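P-granule scaffold (Caenorhabditis japonica, PDB 5W4A) serves as a scaffold protein of germ-cell P granules and probably helps to assemble the granules in which mRNAs are repressed. Local coordinates at residues C[141-144]-C[145-149]; C[155-158]-C[159-163]. All blocks are in the same frame, centred on the assembly; numbering follows the deposited sequence.

Contacts 1 and 2 lie on helices 136-148 and 153-160, which follow each other in the chain and pack through residues that also stabilise their own turns. Their centres lie about 9 Å apart, each about 12 Å from the centre of the chain and on the same side of it. T147 of contact 1 fits between two residues of contact 2: its OG1 lies 3.4 Å from L160 CD2, and its CG2 lies 3.6 Å from K156 CE. Nearer the start of helix 136-148, K146 CD comes within 3.5 Å of E159 OE1, and I143 CD1 packs 3.7 Å from E162 O. Contact 1 stays within its own subunit, whereas contact 2 also reaches the second subunit.

Contact 1: C[141-144]-C[145-149]; sequences LAIL and IKTIN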
# COMPACT_ATOMS: atom_id res chain seq x y z
N LEU C 141 0.84 -7.32 -9.17
CA LEU C 141 -0.43 -7.83 -9.72
C LEU C 141 -1.63 -7.11 -9.10
O LEU C 141 -2.56 -6.70 -9.82
CB LEU C 141 -0.51 -9.34 -9.47
CG LEU C 141 -1.85 -10.00 -9.79
CD1 LEU C 141 -2.26 -9.80 -11.24
CD2 LEU C 141 -1.71 -11.46 -9.47
N ALA C 142 -1.63 -6.95 -7.78
CA ALA C 142 -2.73 -6.27 -7.10
C ALA C 142 -2.89 -4.85 -7.60
O ALA C 142 -4.01 -4.41 -7.88
CB ALA C 142 -2.49 -6.30 -5.59
N ILE C 143 -1.78 -4.11 -7.73
CA ILE C 143 -1.86 -2.73 -8.20
C ILE C 143 -2.36 -2.69 -9.64
O ILE C 143 -3.17 -1.82 -10.01
CB ILE C 143 -0.50 -2.02 -8.04
CG1 ILE C 143 -0.21 -1.82 -6.57
CG2 ILE C 143 -0.48 -0.66 -8.79
CD1 ILE C 143 1.27 -1.53 -6.30
N LEU C 144 -1.88 -3.60 -10.49
CA LEU C 144 -2.36 -3.67 -11.87
C LEU C 144 -3.87 -3.89 -11.93
O LEU C 144 -4.58 -3.17 -12.66
CB LEU C 144 -1.62 -4.78 -12.61
CG LEU C 144 -2.03 -4.99 -14.06
CD1 LEU C 144 -1.82 -3.76 -14.93
CD2 LEU C 144 -1.26 -6.20 -14.62
N ILE C 145 -4.37 -4.86 -11.16
CA ILE C 145 -5.81 -5.13 -11.12
C ILE C 145 -6.59 -3.90 -10.66
O ILE C 145 -7.62 -3.52 -11.25
CB ILE C 145 -6.10 -6.36 -10.24
CG1 ILE C 145 -5.69 -7.64 -10.97
CG2 ILE C 145 -7.60 -6.46 -9.91
CD1 ILE C 145 -5.63 -8.85 -10.10
N LYS C 146 -6.11 -3.24 -9.60
CA LYS C 146 -6.83 -2.09 -9.07
C LYS C 146 -6.84 -0.95 -10.08
O LYS C 146 -7.83 -0.22 -10.19
CB LYS C 146 -6.21 -1.66 -7.74
CG LYS C 146 -6.46 -2.69 -6.65
CD LYS C 146 -5.69 -2.42 -5.39
CE LYS C 146 -5.88 -3.54 -4.30
NZ LYS C 146 -7.33 -3.68 -3.94
N THR C 147 -5.75 -0.80 -10.84
CA THR C 147 -5.67 0.20 -11.90
C THR C 147 -6.66 -0.10 -13.04
O THR C 147 -7.41 0.78 -13.47
CB THR C 147 -4.23 0.25 -12.40
OG1 THR C 147 -3.38 0.73 -11.35
CG2 THR C 147 -4.10 1.22 -13.59
N ILE C 148 -6.68 -1.36 -13.50
CA ILE C 148 -7.58 -1.81 -14.56
C ILE C 148 -9.04 -1.57 -14.17
O ILE C 148 -9.88 -1.17 -15.00
CB ILE C 148 -7.32 -3.30 -14.88
CG1 ILE C 148 -5.95 -3.46 -15.55
CG2 ILE C 148 -8.44 -3.88 -15.74
CD1 ILE C 148 -5.45 -4.91 -15.47
N ASN C 149 -9.37 -1.82 -12.90
CA ASN C 149 -10.75 -1.72 -12.42
C ASN C 149 -11.16 -0.29 -12.08
O ASN C 149 -12.34 -0.07 -11.76
CB ASN C 149 -10.92 -2.61 -11.20
CG ASN C 149 -11.14 -4.07 -11.58
OD1 ASN C 149 -11.45 -4.39 -12.73
ND2 ASN C 149 -11.01 -4.96 -10.60
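T147 addresses the flat peptide carbonyl of I143 from both of its faces. The hydroxyl OG1 donates to I143 O at 2.9 Å from well above the plane, 36° out of it, and the T147 backbone N donates to the same oxygen from the opposite face with a smaller tilt. Two hydrogen bonds thus grip one acceptor, and the buried hydroxyl finds its partner one turn back on its own helix. This follows from the side-chain torsion: OG1 is anti to the carbonyl carbon and beside the backbone N (chi1 -65°), which points it back toward the preceding turn.

The neighbouring carbonyls take main-chain bonds from four residues on and have aliphatic carbons laid beside them. K146 N donates to A142 O at 3.0 Å, and the start of its side chain runs alongside that oxygen, CG coming within 3.2 Å of A142 O before the chain leads away. I148 behaves similarly at L144, where its CG1 is also 3.2 Å from L144 O. This i to i+4 ladder, with I145 N bonded to L141 O, is that of a regular alpha-helix, here the later part of helix 136-148 in a mainly helical domain. The helix is wedged among its neighbours: L144 and I148 face helix 71-84, I145 reaches L123 of helix 116-131, and T147 looks toward helix 153-160.

Apolar branches also meet one turn apart. L141 CD1 touches I145 CD1 at 3.7 Å, the two side chains crossing at a slant. L144 and I148 do likewise, I148 CD1 resting 3.7 Å from L144 CG, the branch point of the leucine, with L144 CD1 scarcely farther away.

Contact 2: C[155-158]-C[159-163]; sequences EKFT and ELSEL
S161 holds its hydroxyl over one face of the F157 ring, OG standing 3.5 Å above the ring plane and displaced toward the CE2-CZ rim. F157 CG is anti to the backbone N (chi1 176°), which brings the ring alongside the next turn. The same OG donates to F157 O at 2.9 Å from 40° above the carbonyl plane, while S161 N bonds to that oxygen from the opposite face. Replacing F157 with an alanine would probably strip S161 OG of its aromatic cover and open a gap against V190 and I193 of helix 187-201.

K156 and L160 run next to each other in the same direction, K156 CG 4.1 Å from L160 CD1; farther out, K156 NZ bonds to A83 O. Past L160 the chain runs on as a 3-10 segment at 162-163, E162 N bonding three residues back to E159 O at 3.0 Å.

On another side the carboxylates of E155 and E159 share a water, which donates to E155 OE2 and E159 OE2 at 2.7 Å each and probably eases their like charges; E155 OE1 also accepts a hydrogen bond from E151 N. A second water donates to T158 O and to E162 OE2, an oxygen that also forms a salt bridge with K131 of the second subunit.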
# COMPACT_ATOMS: atom_id res chain seq x y z
N GLU C 155 -9.34 8.06 -9.50
CA GLU C 155 -9.21 6.74 -8.91
C GLU C 155 -8.01 6.01 -9.49
O GLU C 155 -7.23 5.38 -8.76
CB GLU C 155 -10.50 5.94 -9.15
CG GLU C 155 -10.45 4.56 -8.54
CD GLU C 155 -11.65 3.66 -8.85
OE1 GLU C 155 -12.50 4.00 -9.72
OE2 GLU C 155 -11.71 2.58 -8.23
N LYS C 156 -7.84 6.09 -10.81
CA LYS C 156 -6.71 5.43 -11.45
C LYS C 156 -5.40 5.98 -10.91
O LYS C 156 -4.48 5.21 -10.60
CB LYS C 156 -6.81 5.59 -12.97
CG LYS C 156 -6.00 4.61 -13.73
CD LYS C 156 -6.22 4.71 -15.26
CE LYS C 156 -5.51 3.53 -16.00
NZ LYS C 156 -5.62 3.50 -17.53
N PHE C 157 -5.30 7.31 -10.77
CA PHE C 157 -4.11 7.92 -10.16
C PHE C 157 -3.90 7.43 -8.73
O PHE C 157 -2.77 7.09 -8.33
CB PHE C 157 -4.22 9.44 -10.19
CG PHE C 157 -3.09 10.11 -9.50
CD1 PHE C 157 -1.83 10.12 -10.09
CD2 PHE C 157 -3.24 10.69 -8.25
CE1 PHE C 157 -0.77 10.71 -9.46
CE2 PHE C 157 -2.17 11.29 -7.63
CZ PHE C 157 -0.93 11.29 -8.23
N THR C 158 -4.97 7.35 -7.94
CA THR C 158 -4.86 6.88 -6.57
C THR C 158 -4.30 5.46 -6.51
O THR C 158 -3.43 5.16 -5.68
CB THR C 158 -6.24 6.95 -5.89
OG1 THR C 158 -6.68 8.31 -5.88
CG2 THR C 158 -6.21 6.43 -4.49
N GLU C 159 -4.79 4.58 -7.38
CA GLU C 159 -4.33 3.19 -7.35
C GLU C 159 -2.90 3.06 -7.90
O GLU C 159 -2.07 2.35 -7.32
CB GLU C 159 -5.30 2.28 -8.11
CG GLU C 159 -6.70 2.24 -7.49
CD GLU C 159 -6.75 1.67 -6.05
OE1 GLU C 159 -5.77 1.11 -5.54
OE2 GLU C 159 -7.84 1.79 -5.43
N LEU C 160 -2.59 3.76 -8.99
CA LEU C 160 -1.21 3.74 -9.51
C LEU C 160 -0.22 4.31 -8.50
O LEU C 160 0.97 3.94 -8.49
CB LEU C 160 -1.15 4.53 -10.81
CG LEU C 160 -1.74 3.86 -12.03
CD1 LEU C 160 -1.97 4.83 -13.17
CD2 LEU C 160 -0.83 2.71 -12.48
N SER C 161 -0.66 5.26 -7.68
CA SER C 161 0.22 5.84 -6.67
C SER C 161 0.76 4.77 -5.72
O SER C 161 1.83 4.96 -5.14
CB SER C 161 -0.52 6.91 -5.86
OG SER C 161 -0.73 8.11 -6.62
N GLU C 162 0.04 3.65 -5.58
CA GLU C 162 0.53 2.57 -4.72
C GLU C 162 1.85 2.00 -5.22
O GLU C 162 2.58 1.38 -4.44
CB GLU C 162 -0.52 1.44 -4.62
CG GLU C 162 -1.79 1.84 -3.87
CD GLU C 162 -1.55 2.11 -2.41
OE1 GLU C 162 -0.79 1.34 -1.76
OE2 GLU C 162 -2.06 3.15 -1.93
N LEU C 163 2.20 2.24 -6.50
CA LEU C 163 3.52 1.82 -6.99
C LEU C 163 4.65 2.44 -6.18
O LEU C 163 5.72 1.84 -6.04
CB LEU C 163 3.67 2.18 -8.48
CG LEU C 163 2.78 1.36 -9.38
CD1 LEU C 163 2.73 2.01 -10.78
CD2 LEU C 163 3.26 -0.11 -9.49
O HOH W 1 -10.40 2.33 -5.91
O HOH W 2 -3.21 5.18 -2.86